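Local coordinates for protein cellulose 1,4-beta-cellobiosidase (Thermobifida fusca, PDB 4JJJ) that probably hydrolyses beta-1,4-glucosidic links of cellulose to release cellobiose, through the family 48 glycoside hydrolase domain that makes up this chain, at residues A[534-538]-A[539-543]; A[621-624]-A[625-628]; A[7-10]-A[11-15]; A[51-54]-A[55-58]; A[40-44]-A[45-49]. The protein carries 1 engineered substitution. All blocks are in the same frame, centred on the assembly; numbering follows the deposited sequence. Where two conformers were deposited one is given.

Contact 1 of 5, residues A[534-538]-A[539-543]. With ZN (zinc ion), chain X.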
# COMPACT_ATOMS: atom_id res chain seq x y z
N ALA A 534 -16.72 -20.33 10.17
CA ALA A 534 -17.60 -20.19 11.33
C ALA A 534 -18.16 -18.84 11.50
O ALA A 534 -19.11 -18.67 12.30
CB ALA A 534 -16.87 -20.63 12.59
N HIS A 535 -17.59 -17.84 10.81
CA HIS A 535 -18.02 -16.43 10.89
C HIS A 535 -18.64 -15.89 9.56
O HIS A 535 -18.67 -14.69 9.30
CB HIS A 535 -16.88 -15.57 11.42
CG HIS A 535 -16.47 -15.98 12.80
ND1 HIS A 535 -17.08 -15.52 13.94
CD2 HIS A 535 -15.47 -16.79 13.22
CE1 HIS A 535 -16.51 -16.06 14.99
NE2 HIS A 535 -15.50 -16.80 14.58
N ARG A 536 -19.25 -16.78 8.76
CA ARG A 536 -19.98 -16.37 7.56
C ARG A 536 -21.23 -15.54 7.91
O ARG A 536 -21.90 -15.84 8.91
CB ARG A 536 -20.40 -17.61 6.75
CG ARG A 536 -19.24 -18.18 5.96
CD ARG A 536 -19.63 -19.40 5.18
NE ARG A 536 -19.62 -20.46 6.05
CZ ARG A 536 -19.91 -21.73 5.71
NH1 ARG A 536 -20.29 -22.00 4.47
NH2 ARG A 536 -19.85 -22.67 6.63
N ASP A 537 -21.49 -14.49 7.16
CA ASP A 537 -22.72 -13.75 7.17
C ASP A 537 -23.24 -13.57 5.74
O ASP A 537 -22.74 -14.22 4.79
CB ASP A 537 -22.49 -12.47 7.96
CG ASP A 537 -21.58 -11.48 7.23
OD1 ASP A 537 -21.49 -11.48 5.98
OD2 ASP A 537 -21.08 -10.60 7.96
N SER A 538 -24.30 -12.81 5.58
CA SER A 538 -24.97 -12.81 4.28
C SER A 538 -24.08 -12.25 3.15
O SER A 538 -24.17 -12.68 2.04
CB SER A 538 -26.30 -12.03 4.38
OG SER A 538 -26.10 -10.64 4.78
N ILE A 539 -23.18 -11.34 3.47
CA ILE A 539 -22.36 -10.69 2.45
C ILE A 539 -20.88 -11.03 2.48
O ILE A 539 -20.14 -10.49 1.68
CB ILE A 539 -22.56 -9.19 2.45
CG1 ILE A 539 -22.02 -8.53 3.68
CG2 ILE A 539 -24.06 -8.88 2.24
CD1 ILE A 539 -21.95 -7.01 3.57
N GLY A 540 -20.47 -11.86 3.46
CA GLY A 540 -19.07 -12.27 3.50
C GLY A 540 -18.78 -13.05 4.68
O GLY A 540 -19.57 -13.94 5.06
N ILE A 541 -17.66 -12.79 5.32
CA ILE A 541 -17.23 -13.38 6.61
C ILE A 541 -16.73 -12.19 7.46
O ILE A 541 -15.91 -11.43 6.99
CB ILE A 541 -16.14 -14.42 6.34
CG1 ILE A 541 -16.74 -15.72 5.88
CG2 ILE A 541 -15.26 -14.64 7.51
CD1 ILE A 541 -15.79 -16.69 5.17
N ALA A 542 -17.17 -12.10 8.71
CA ALA A 542 -16.85 -10.94 9.53
C ALA A 542 -16.91 -11.28 10.93
O ALA A 542 -17.60 -12.21 11.35
CB ALA A 542 -17.80 -9.82 9.22
N THR A 543 -16.13 -10.53 11.71
CA THR A 543 -16.00 -10.70 13.16
C THR A 543 -16.06 -9.32 13.85
O THR A 543 -15.88 -8.31 13.25
CB THR A 543 -14.61 -11.31 13.52
OG1 THR A 543 -13.58 -10.49 12.91
CG2 THR A 543 -14.52 -12.75 12.99
ZN ZN X . -18.80 -14.46 14.36
O HOH W 1 -18.63 -12.61 13.86
O HOH W 2 -18.56 -14.45 16.49
O HOH W 3 -20.33 -15.24 13.47
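D537 folds its carboxylate back over its own chain reversal, so that the single atom OD1 faces two successive backbone amides, I539 N at 3.0 Å and G540 N at 2.7 Å. Both hydrogen bonds are weak because their angles are bent; the first closes an Asx turn. The whole is a short hairpin-like reversal in the loop after helix 519-533, on the periphery of the (alpha/alpha)6 fold. With chi1 at 70°, CG of D537 sits between the backbone N and the carbonyl carbon, which is what swings the carboxylate over the turn; its other oxygen, OD2, is hydrogen-bonded to H618. The two arms are tied by D537 N to G540 O (2.9 Å) and by A542 N to H535 O (3.1 Å), either side of a lone beta bridge between R536 and I541. There the CG of R536 lies alongside CG1 of I541. H535, in one of its two modelled conformers, binds a zinc ion through ND1, and three waters fill further positions on the metal. Over one face of this imidazole, displaced toward the rim, lies the methyl CG2 of T543, 4.0 Å from the ring centroid.

Contact 2 of 5, residues A[621-624]-A[625-628]. With BGC (beta-D-glucopyranose), chain B; BGC (beta-D-glucopyranose), chain C; GLC (alpha-D-glucopyranose), chain D.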
# COMPACT_ATOMS: atom_id res chain seq x y z
N TRP A 621 -10.50 -5.91 0.44
CA TRP A 621 -9.26 -6.65 0.39
C TRP A 621 -9.38 -7.84 1.30
O TRP A 621 -8.89 -8.89 0.98
CB TRP A 621 -8.09 -5.78 0.69
CG TRP A 621 -7.79 -5.38 2.14
CD1 TRP A 621 -8.03 -4.20 2.72
CD2 TRP A 621 -7.19 -6.20 3.20
NE1 TRP A 621 -7.60 -4.19 4.00
CE2 TRP A 621 -7.05 -5.39 4.32
CE3 TRP A 621 -6.65 -7.50 3.24
CZ2 TRP A 621 -6.46 -5.82 5.48
CZ3 TRP A 621 -6.07 -7.93 4.37
CH2 TRP A 621 -5.97 -7.09 5.51
N ALA A 622 -9.98 -7.71 2.46
CA ALA A 622 -10.04 -8.79 3.44
C ALA A 622 -10.95 -9.90 2.92
O ALA A 622 -10.72 -11.09 3.13
CB ALA A 622 -10.52 -8.27 4.80
N GLN A 623 -12.10 -9.49 2.35
CA GLN A 623 -13.04 -10.48 1.83
C GLN A 623 -12.42 -11.25 0.68
O GLN A 623 -12.63 -12.46 0.55
CB GLN A 623 -14.36 -9.82 1.44
CG GLN A 623 -15.07 -9.10 2.62
CD GLN A 623 -15.35 -10.07 3.77
OE1 GLN A 623 -15.97 -11.13 3.57
NE2 GLN A 623 -14.90 -9.76 4.95
N VAL A 624 -11.65 -10.58 -0.17
CA VAL A 624 -10.89 -11.28 -1.24
C VAL A 624 -9.84 -12.16 -0.61
O VAL A 624 -9.66 -13.32 -0.97
CB VAL A 624 -10.31 -10.26 -2.23
CG1 VAL A 624 -9.39 -10.99 -3.17
CG2 VAL A 624 -11.38 -9.50 -2.99
N GLU A 625 -9.13 -11.68 0.41
CA GLU A 625 -8.07 -12.45 1.06
C GLU A 625 -8.63 -13.78 1.49
O GLU A 625 -8.09 -14.86 1.23
CB GLU A 625 -7.48 -11.65 2.26
CG GLU A 625 -6.16 -12.18 2.68
CD GLU A 625 -5.01 -11.43 2.05
OE1 GLU A 625 -4.30 -11.98 1.23
OE2 GLU A 625 -4.79 -10.22 2.31
N ILE A 626 -9.83 -13.73 2.09
CA ILE A 626 -10.52 -14.95 2.51
C ILE A 626 -10.81 -15.90 1.30
O ILE A 626 -10.58 -17.11 1.38
CB ILE A 626 -11.82 -14.64 3.31
CG1 ILE A 626 -11.50 -13.88 4.60
CG2 ILE A 626 -12.55 -15.91 3.60
CD1 ILE A 626 -12.77 -13.22 5.16
N ALA A 627 -11.47 -15.35 0.29
CA ALA A 627 -11.75 -16.13 -0.92
C ALA A 627 -10.48 -16.80 -1.41
O ALA A 627 -10.52 -17.94 -1.77
CB ALA A 627 -12.31 -15.26 -2.01
N THR A 628 -9.39 -16.06 -1.50
CA THR A 628 -8.11 -16.61 -2.03
C THR A 628 -7.58 -17.69 -1.08
O THR A 628 -6.94 -18.64 -1.58
CB THR A 628 -7.07 -15.56 -2.31
OG1 THR A 628 -6.50 -14.99 -1.08
CG2 THR A 628 -7.62 -14.54 -3.26
C2 BGC B . -6.10 -1.04 5.70
C3 BGC B . -5.28 -1.23 4.43
C4 BGC B . -3.81 -0.78 4.66
C5 BGC B . -3.21 -1.37 5.96
C6 BGC B . -1.86 -0.77 6.25
C1 BGC B . -5.43 -1.70 6.90
O2 BGC B . -7.38 -1.64 5.54
O3 BGC B . -5.93 -0.47 3.38
O4 BGC B . -3.03 -1.18 3.51
O5 BGC B . -4.13 -1.10 7.03
O6 BGC B . -1.93 0.64 6.35
C2 BGC C . -5.00 -2.08 11.57
C3 BGC C . -5.10 -1.31 10.25
C4 BGC C . -5.84 -2.15 9.19
C5 BGC C . -7.13 -2.83 9.67
C6 BGC C . -7.64 -3.91 8.71
C1 BGC C . -6.33 -2.66 11.96
O1 BGC C . -6.10 -3.43 13.19
O2 BGC C . -4.50 -1.09 12.53
O3 BGC C . -3.80 -0.94 9.77
O4 BGC C . -6.18 -1.37 8.04
O5 BGC C . -6.91 -3.48 10.92
O6 BGC C . -6.77 -5.00 8.60
C1 GLC D . -6.79 -2.61 11.93
C2 GLC D . -5.49 -1.96 11.67
C3 GLC D . -5.53 -1.19 10.32
C4 GLC D . -5.95 -2.13 9.18
C5 GLC D . -7.25 -2.81 9.62
C6 GLC D . -7.79 -3.85 8.69
O1 GLC D . -7.64 -1.54 12.01
O2 GLC D . -5.27 -0.90 12.70
O3 GLC D . -4.30 -0.53 10.06
O4 GLC D . -6.24 -1.35 8.00
O5 GLC D . -7.05 -3.49 10.86
O6 GLC D . -6.87 -4.89 8.62
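Two torsions bring W621 and E625 together along the helix: the indole leaves with CG between the backbone N and the carbonyl carbon (chi1 77°), while E625, after a first torsion that sets CG opposite its N, bends at chi2 (95°) back toward the preceding turn. OE2 thus arrives at the edge of the six-membered ring, near its plane, 3.3 Å from CZ3 of W621, with carboxylate and indole steeply inclined to each other. This is an i to i+4 pair on helix 620-637 of the (alpha/alpha)6 fold, and its backbone bond, E625 N to W621 O, measures 2.9 Å. One turn on, T628 N meets V624 O at 2.8 Å, and T628 OG1 donates to E625 O.

At the other end of the indole, W621 NE1 gives a straight hydrogen bond to O2 of the chain B glucose, that oxygen lying at the indole edge in the ring plane. An alanine at W621 is likely to leave that sugar hydroxyl without its donor and to open a gap between the glucose and the carboxylate of E625. The carboxylate is buried but well compensated: OE1 forms a salt bridge with K507, and OE2 accepts from Y55 OH and W420 NE1. Such surroundings would be expected to keep E625 ionised, a fixed negative group bordering the sugar-binding tryptophan.

Contact 3 of 5, residues A[7-10]-A[11-15]. With ZN (zinc ion), chain P.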
# COMPACT_ATOMS: atom_id res chain seq x y z
N LEU A 7 -16.23 -20.36 -4.09
CA LEU A 7 -17.22 -19.83 -5.04
C LEU A 7 -18.33 -19.10 -4.23
O LEU A 7 -18.84 -18.13 -4.75
CB LEU A 7 -17.77 -20.98 -5.92
CG LEU A 7 -16.88 -21.43 -7.03
CD1 LEU A 7 -17.38 -22.86 -7.48
CD2 LEU A 7 -16.75 -20.32 -8.14
N GLU A 8 -18.66 -19.56 -3.06
CA GLU A 8 -19.71 -18.92 -2.24
C GLU A 8 -19.28 -17.50 -1.87
O GLU A 8 -20.06 -16.55 -1.96
CB GLU A 8 -20.01 -19.74 -1.02
CG GLU A 8 -20.88 -19.04 -0.03
CD GLU A 8 -21.20 -19.89 1.12
OE1 GLU A 8 -20.27 -20.45 1.83
OE2 GLU A 8 -22.49 -19.84 1.38
N GLN A 9 -18.06 -17.40 -1.35
CA GLN A 9 -17.51 -16.08 -0.98
C GLN A 9 -17.38 -15.17 -2.19
O GLN A 9 -17.74 -13.98 -2.14
CB GLN A 9 -16.15 -16.35 -0.29
CG GLN A 9 -15.41 -15.10 0.19
CD GLN A 9 -16.04 -14.35 1.33
OE1 GLN A 9 -17.14 -14.67 1.85
NE2 GLN A 9 -15.34 -13.30 1.76
N TYR A 10 -16.82 -15.67 -3.33
CA TYR A 10 -16.75 -14.97 -4.58
C TYR A 10 -18.12 -14.39 -4.93
O TYR A 10 -18.26 -13.23 -5.30
CB TYR A 10 -16.21 -15.89 -5.65
CG TYR A 10 -16.14 -15.29 -7.02
CD1 TYR A 10 -17.26 -15.34 -7.84
CD2 TYR A 10 -15.03 -14.58 -7.48
CE1 TYR A 10 -17.25 -14.74 -9.09
CE2 TYR A 10 -15.01 -13.98 -8.68
CZ TYR A 10 -16.10 -14.03 -9.56
OH TYR A 10 -16.05 -13.45 -10.81
N GLU A 11 -19.16 -15.25 -4.90
CA GLU A 11 -20.51 -14.81 -5.25
C GLU A 11 -21.03 -13.71 -4.40
O GLU A 11 -21.61 -12.76 -4.88
CB GLU A 11 -21.46 -16.04 -5.28
CG GLU A 11 -22.80 -15.78 -6.00
CD GLU A 11 -23.80 -14.96 -5.19
OE1 GLU A 11 -23.77 -14.89 -3.94
OE2 GLU A 11 -24.66 -14.36 -5.87
N LYS A 12 -20.77 -13.77 -3.12
CA LYS A 12 -21.12 -12.66 -2.22
C LYS A 12 -20.46 -11.31 -2.58
O LYS A 12 -21.05 -10.30 -2.60
CB LYS A 12 -20.78 -13.03 -0.77
CG LYS A 12 -21.69 -14.08 -0.10
CD LYS A 12 -21.12 -14.57 1.23
CE LYS A 12 -21.89 -15.65 1.94
NZ LYS A 12 -21.29 -16.01 3.21
N ILE A 13 -19.17 -11.40 -2.88
CA ILE A 13 -18.38 -10.21 -3.20
C ILE A 13 -18.94 -9.60 -4.48
O ILE A 13 -19.01 -8.38 -4.68
CB ILE A 13 -16.90 -10.60 -3.27
CG1 ILE A 13 -16.34 -10.98 -1.94
CG2 ILE A 13 -16.15 -9.38 -3.75
CD1 ILE A 13 -15.01 -11.58 -1.98
N LYS A 14 -19.33 -10.44 -5.45
CA LYS A 14 -19.72 -9.97 -6.78
C LYS A 14 -21.25 -9.71 -6.88
O LYS A 14 -21.67 -9.22 -7.96
CB LYS A 14 -19.28 -10.99 -7.85
CG LYS A 14 -17.79 -11.21 -7.93
CD LYS A 14 -17.05 -9.98 -8.42
CE LYS A 14 -17.46 -9.50 -9.76
NZ LYS A 14 -17.30 -10.48 -10.84
N ASP A 15 -22.02 -10.09 -5.87
CA ASP A 15 -23.48 -9.83 -5.91
C ASP A 15 -23.77 -8.35 -5.63
O ASP A 15 -23.39 -7.81 -4.61
CB ASP A 15 -24.16 -10.81 -4.91
CG ASP A 15 -25.69 -10.69 -4.93
OD1 ASP A 15 -26.23 -9.59 -5.18
OD2 ASP A 15 -26.32 -11.70 -4.63
ZN ZN P . -26.30 -13.59 -5.22
O HOH W 4 -18.74 -16.83 2.52
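K12 NZ is gripped from several directions. A water bridges it to Q9 OE1, lying 2.8 Å from K12 NZ and 2.8 Å from Q9 OE1, and the ammonium also donates to D537 O and, weakly, to G540 O. The lysine chain runs extended beside E8, but E8 OE2 stays 4.4 Å from K12 NZ, beyond a salt bridge; the carboxylate of E8 pairs instead with R536.

These are i to i+3 and i to i+4 neighbours on helix 2-14, the first helix of this (alpha/alpha)6 chain, whose backbone bonds include I13 N to Q9 O. Another side of the helix carries Y10 and K14. K14 CG, set beside the backbone N by chi1 (-62°), rests over one face of the tyrosine ring, 3.8 Å from the centroid, a CH-pi contact offset toward the rim. Bends at chi2, chi3 and chi4 then bring K14 NZ back to Y10 OH at 3.2 Å, a weak bond, and both polar ends find stronger partners on the carboxylate of E60. At the end of the helix, E11 and D15, one turn apart, clasp a zinc ion, E11 OE2 at 1.9 Å and D15 OD2 at 2.0 Å from the metal.

Contact 4 of 5, residues A[51-54]-A[55-58]. With BGC (beta-D-glucopyranose), chain B.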
# COMPACT_ATOMS: atom_id res chain seq x y z
N GLU A 51 -4.70 -0.70 -3.85
CA GLU A 51 -4.76 -1.91 -3.14
C GLU A 51 -6.01 -2.71 -3.53
O GLU A 51 -5.96 -3.90 -3.80
CB GLU A 51 -4.69 -1.60 -1.63
CG GLU A 51 -5.14 -2.73 -0.71
CD GLU A 51 -5.08 -2.25 0.71
OE1 GLU A 51 -6.12 -1.84 1.26
OE2 GLU A 51 -3.93 -2.18 1.27
N ALA A 52 -7.17 -2.09 -3.38
CA ALA A 52 -8.43 -2.79 -3.72
C ALA A 52 -8.43 -3.32 -5.11
O ALA A 52 -8.87 -4.45 -5.34
CB ALA A 52 -9.60 -1.92 -3.46
N PHE A 53 -7.92 -2.51 -6.05
CA PHE A 53 -7.84 -3.02 -7.42
C PHE A 53 -6.92 -4.21 -7.60
O PHE A 53 -7.31 -5.17 -8.23
CB PHE A 53 -7.47 -1.88 -8.44
CG PHE A 53 -8.60 -1.08 -8.93
CD1 PHE A 53 -9.35 -1.52 -10.06
CD2 PHE A 53 -8.92 0.17 -8.39
CE1 PHE A 53 -10.37 -0.75 -10.55
CE2 PHE A 53 -10.00 0.86 -8.89
CZ PHE A 53 -10.65 0.48 -9.98
N SER A 54 -5.81 -4.24 -6.84
CA SER A 54 -4.93 -5.41 -6.91
C SER A 54 -5.60 -6.64 -6.39
O SER A 54 -5.41 -7.74 -6.90
CB SER A 54 -3.59 -5.13 -6.26
OG SER A 54 -3.63 -4.96 -4.85
N TYR A 55 -6.43 -6.49 -5.34
CA TYR A 55 -7.18 -7.59 -4.81
C TYR A 55 -8.34 -8.03 -5.73
O TYR A 55 -8.64 -9.21 -5.81
CB TYR A 55 -7.70 -7.28 -3.39
CG TYR A 55 -6.71 -7.58 -2.32
CD1 TYR A 55 -6.68 -8.85 -1.72
CD2 TYR A 55 -5.80 -6.62 -1.86
CE1 TYR A 55 -5.77 -9.11 -0.73
CE2 TYR A 55 -4.84 -6.93 -0.86
CZ TYR A 55 -4.84 -8.13 -0.28
OH TYR A 55 -3.98 -8.47 0.73
N TYR A 56 -8.91 -7.09 -6.47
CA TYR A 56 -9.96 -7.38 -7.45
C TYR A 56 -9.36 -8.26 -8.53
O TYR A 56 -9.91 -9.30 -8.90
CB TYR A 56 -10.52 -6.09 -7.98
CG TYR A 56 -11.62 -6.14 -9.03
CD1 TYR A 56 -12.38 -7.28 -9.29
CD2 TYR A 56 -11.85 -4.98 -9.81
CE1 TYR A 56 -13.38 -7.25 -10.30
CE2 TYR A 56 -12.81 -4.95 -10.81
CZ TYR A 56 -13.50 -6.12 -11.03
OH TYR A 56 -14.41 -6.09 -12.13
N LEU A 57 -8.16 -7.93 -8.96
CA LEU A 57 -7.41 -8.79 -9.93
C LEU A 57 -7.28 -10.16 -9.33
O LEU A 57 -7.50 -11.21 -9.99
CB LEU A 57 -6.08 -8.25 -10.28
CG LEU A 57 -6.08 -6.91 -10.97
CD1 LEU A 57 -4.66 -6.43 -11.16
CD2 LEU A 57 -6.80 -6.96 -12.35
N TRP A 58 -6.79 -10.24 -8.06
CA TRP A 58 -6.52 -11.51 -7.43
C TRP A 58 -7.76 -12.41 -7.40
O TRP A 58 -7.73 -13.64 -7.69
CB TRP A 58 -5.97 -11.34 -6.01
CG TRP A 58 -5.11 -12.39 -5.48
CD1 TRP A 58 -4.82 -13.66 -5.97
CD2 TRP A 58 -4.30 -12.24 -4.29
NE1 TRP A 58 -3.91 -14.28 -5.16
CE2 TRP A 58 -3.59 -13.43 -4.10
CE3 TRP A 58 -4.18 -11.18 -3.36
CZ2 TRP A 58 -2.71 -13.63 -3.02
CZ3 TRP A 58 -3.28 -11.37 -2.27
CH2 TRP A 58 -2.54 -12.57 -2.13
C2 BGC B . -6.10 -1.04 5.70
C3 BGC B . -5.28 -1.23 4.43
C4 BGC B . -3.81 -0.78 4.66
C5 BGC B . -3.21 -1.37 5.96
C6 BGC B . -1.86 -0.77 6.25
C1 BGC B . -5.43 -1.70 6.90
O2 BGC B . -7.38 -1.64 5.54
O3 BGC B . -5.93 -0.47 3.38
O4 BGC B . -3.03 -1.18 3.51
O5 BGC B . -4.13 -1.10 7.03
O6 BGC B . -1.93 0.64 6.35
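The ring of Y55 presents an edge to the preceding turn, with E51 O lying in the ring plane 3.3 Å from its CD2, while the rings of F53 and Y56 meet at 4.3 Å, F53 CD1 reaching the edge of Y56 at CD2. Both pairs belong to helix 50-67 of the (alpha/alpha)6 fold, spaced i to i+4 and i to i+3. The side chains of E51 and Y55 lie alongside each other and point the same way, E51 CG and Y55 CD2 4.1 Å apart, with the carboxylate nearly perpendicular (87°) to the ring. Y56 meets F21 edge-to-face.

E51 O is gripped twice, by Y55 N at 3.0 Å and by S54 OG at 2.8 Å. The serine reaches back because its OG stands between its own N and carbonyl carbon (chi1 68°); R228 is also hydrogen-bonded to S54 OG. This anchors the backbone of E51, the predicted proton donor, near the engineered N224 at the predicted nucleophile position. From there an extended chain carries the carboxylate to the chain B glucose, where it is held by two adjacent hydroxyls: E51 OE2 accepts from O4 at 2.6 Å and E51 OE1 from O3 at 2.5 Å.

Contact 5 of 5, residues A[40-44]-A[45-49]. With ZN (zinc ion), chain E; GLC (alpha-D-glucopyranose), chain D; BGC (beta-D-glucopyranose), chain C; BGC (beta-D-glucopyranose), chain B.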
# COMPACT_ATOMS: atom_id res chain seq x y z
N GLU A 40 -8.61 4.61 8.57
CA GLU A 40 -7.45 3.75 8.89
C GLU A 40 -6.27 3.95 7.98
O GLU A 40 -5.12 3.86 8.40
CB GLU A 40 -7.84 2.27 9.01
CG GLU A 40 -8.43 1.65 7.75
CD GLU A 40 -9.21 0.33 8.00
OE1 GLU A 40 -9.55 0.04 9.15
OE2 GLU A 40 -9.33 -0.36 6.95
N ALA A 41 -6.49 4.14 6.71
CA ALA A 41 -5.50 4.41 5.70
C ALA A 41 -6.11 5.30 4.65
O ALA A 41 -5.81 6.45 4.65
CB ALA A 41 -4.76 3.17 5.14
N PRO A 42 -7.16 4.84 3.94
CA PRO A 42 -8.20 5.75 3.44
C PRO A 42 -8.94 6.27 4.67
O PRO A 42 -8.84 5.66 5.75
CB PRO A 42 -9.04 4.88 2.51
CG PRO A 42 -8.95 3.56 3.12
CD PRO A 42 -7.53 3.39 3.65
N ASP A 43 -9.76 7.30 4.46
CA ASP A 43 -10.51 7.86 5.55
C ASP A 43 -12.01 7.86 5.31
O ASP A 43 -12.74 8.48 6.11
CB ASP A 43 -9.98 9.26 5.93
CG ASP A 43 -10.17 10.32 4.91
OD1 ASP A 43 -10.99 10.18 3.97
OD2 ASP A 43 -9.44 11.39 4.98
N HIS A 44 -12.46 7.11 4.32
CA HIS A 44 -13.87 6.88 4.04
C HIS A 44 -14.01 5.57 3.33
O HIS A 44 -13.15 5.26 2.46
CB HIS A 44 -14.48 8.03 3.24
CG HIS A 44 -15.97 7.97 3.14
ND1 HIS A 44 -16.66 7.25 2.17
CD2 HIS A 44 -16.93 8.48 3.96
CE1 HIS A 44 -17.97 7.35 2.37
NE2 HIS A 44 -18.14 8.11 3.45
N GLY A 45 -15.06 4.79 3.67
CA GLY A 45 -15.23 3.43 3.12
C GLY A 45 -15.43 3.40 1.66
O GLY A 45 -15.20 2.36 1.04
N HIS A 46 -16.03 4.46 1.07
CA HIS A 46 -16.27 4.45 -0.34
C HIS A 46 -15.32 5.36 -1.10
O HIS A 46 -15.50 5.58 -2.29
CB HIS A 46 -17.72 4.81 -0.64
CG HIS A 46 -18.68 3.75 -0.22
ND1 HIS A 46 -20.05 3.80 -0.43
CD2 HIS A 46 -18.46 2.57 0.41
CE1 HIS A 46 -20.60 2.70 0.05
NE2 HIS A 46 -19.66 1.93 0.54
N GLN A 47 -14.15 5.65 -0.49
CA GLN A 47 -12.99 5.79 -1.25
C GLN A 47 -12.65 4.44 -1.78
O GLN A 47 -13.17 3.46 -1.30
CB GLN A 47 -11.83 6.35 -0.41
CG GLN A 47 -12.04 7.83 -0.04
CD GLN A 47 -11.12 8.32 1.02
OE1 GLN A 47 -10.54 7.55 1.80
NE2 GLN A 47 -10.98 9.65 1.13
N THR A 48 -11.69 4.33 -2.66
CA THR A 48 -11.02 3.08 -2.93
C THR A 48 -9.56 3.35 -3.26
O THR A 48 -9.04 4.47 -3.21
CB THR A 48 -11.65 2.26 -4.06
OG1 THR A 48 -11.25 0.87 -3.85
CG2 THR A 48 -11.36 2.71 -5.45
N THR A 49 -8.86 2.27 -3.50
CA THR A 49 -7.41 2.24 -3.47
C THR A 49 -6.87 1.39 -4.56
O THR A 49 -7.55 0.43 -5.04
CB THR A 49 -6.87 1.63 -2.14
OG1 THR A 49 -7.42 0.33 -1.96
CG2 THR A 49 -7.31 2.52 -0.99
ZN ZN E . -21.08 5.55 -1.02
C1 GLC D . -6.79 -2.61 11.93
C2 GLC D . -5.49 -1.96 11.67
C3 GLC D . -5.53 -1.19 10.32
C4 GLC D . -5.95 -2.13 9.18
C5 GLC D . -7.25 -2.81 9.62
C6 GLC D . -7.79 -3.85 8.69
O1 GLC D . -7.64 -1.54 12.01
O2 GLC D . -5.27 -0.90 12.70
O3 GLC D . -4.30 -0.53 10.06
O4 GLC D . -6.24 -1.35 8.00
O5 GLC D . -7.05 -3.49 10.86
O6 GLC D . -6.87 -4.89 8.62
C2 BGC C . -5.00 -2.08 11.57
C3 BGC C . -5.10 -1.31 10.25
C4 BGC C . -5.84 -2.15 9.19
C5 BGC C . -7.13 -2.83 9.67
C6 BGC C . -7.64 -3.91 8.71
C1 BGC C . -6.33 -2.66 11.96
O1 BGC C . -6.10 -3.43 13.19
O2 BGC C . -4.50 -1.09 12.53
O3 BGC C . -3.80 -0.94 9.77
O4 BGC C . -6.18 -1.37 8.04
O5 BGC C . -6.91 -3.48 10.92
O6 BGC C . -6.77 -5.00 8.60
C2 BGC B . -6.10 -1.04 5.70
C3 BGC B . -5.28 -1.23 4.43
C4 BGC B . -3.81 -0.78 4.66
C5 BGC B . -3.21 -1.37 5.96
C6 BGC B . -1.86 -0.77 6.25
C1 BGC B . -5.43 -1.70 6.90
O2 BGC B . -7.38 -1.64 5.54
O3 BGC B . -5.93 -0.47 3.38
O4 BGC B . -3.03 -1.18 3.51
O5 BGC B . -4.13 -1.10 7.03
O6 BGC B . -1.93 0.64 6.35
O HOH W 5 -23.03 4.93 -0.31
O HOH W 6 -20.68 7.29 0.04
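Side-chain amide hydrogen bonds of Q47 to D43 and H44 tie the loop together. Q47 OE1 accepts from D43 N at 2.8 Å and weakly from H44 N at 3.2 Å, while Q47 NE2 gives a weak bond to D43 OD1 at 2.9 Å, the amide and carboxylate planes only 23° apart. An extended chain beyond CG carries the amide there. A leucine in place of Q47 would probably leave both backbone amides without their acceptor and free the loop to shift against strand 47-49.

Backbone and imidazole bonds form a second group. H44 to Q47 is a type I beta turn, closed by Q47 N to H44 O (3.1 Å) with the donor well above the carbonyl plane. Inside it, H46 N points straight at H44 ND1 (3.1 Å), though tilted from the ring plane.

Ligand contacts lie at the two ends. E40 OE2 accepts from O2 of the chain B glucose at 2.7 Å and is also bonded to H32, while E40 OE1 pairs with R619. H46 ND1 binds zinc at 2.1 Å, with D153 and two waters.

The bonding implies tautomers: H44 ND1, as an acceptor, should carry no proton, and H46, metal-bound through ND1, probably donates from NE2 to V34 O.

Contacts 1, 2 and 3 form one cluster, and Q623 links all three: its NE2 lies 2.8 Å from I541 O of contact 1, and its OE1 lies 2.9 Å from Q9 NE2 of contact 3. Contacts 2 and 4 meet across neighbouring helices, where V624 CG1 packs 3.3 Å from Y55 O. Contact 5 leads along the chain from strand 47-49 into the helix of contact 4, T49 capping A52 N. Contacts 2, 4 and 5 converge on the chain B glucose beside the predicted catalytic residues, although the centres of contacts 2 and 5 are about 17 Å apart. The zinc sites of contacts 1, 3 and 5 are separate from this sugar.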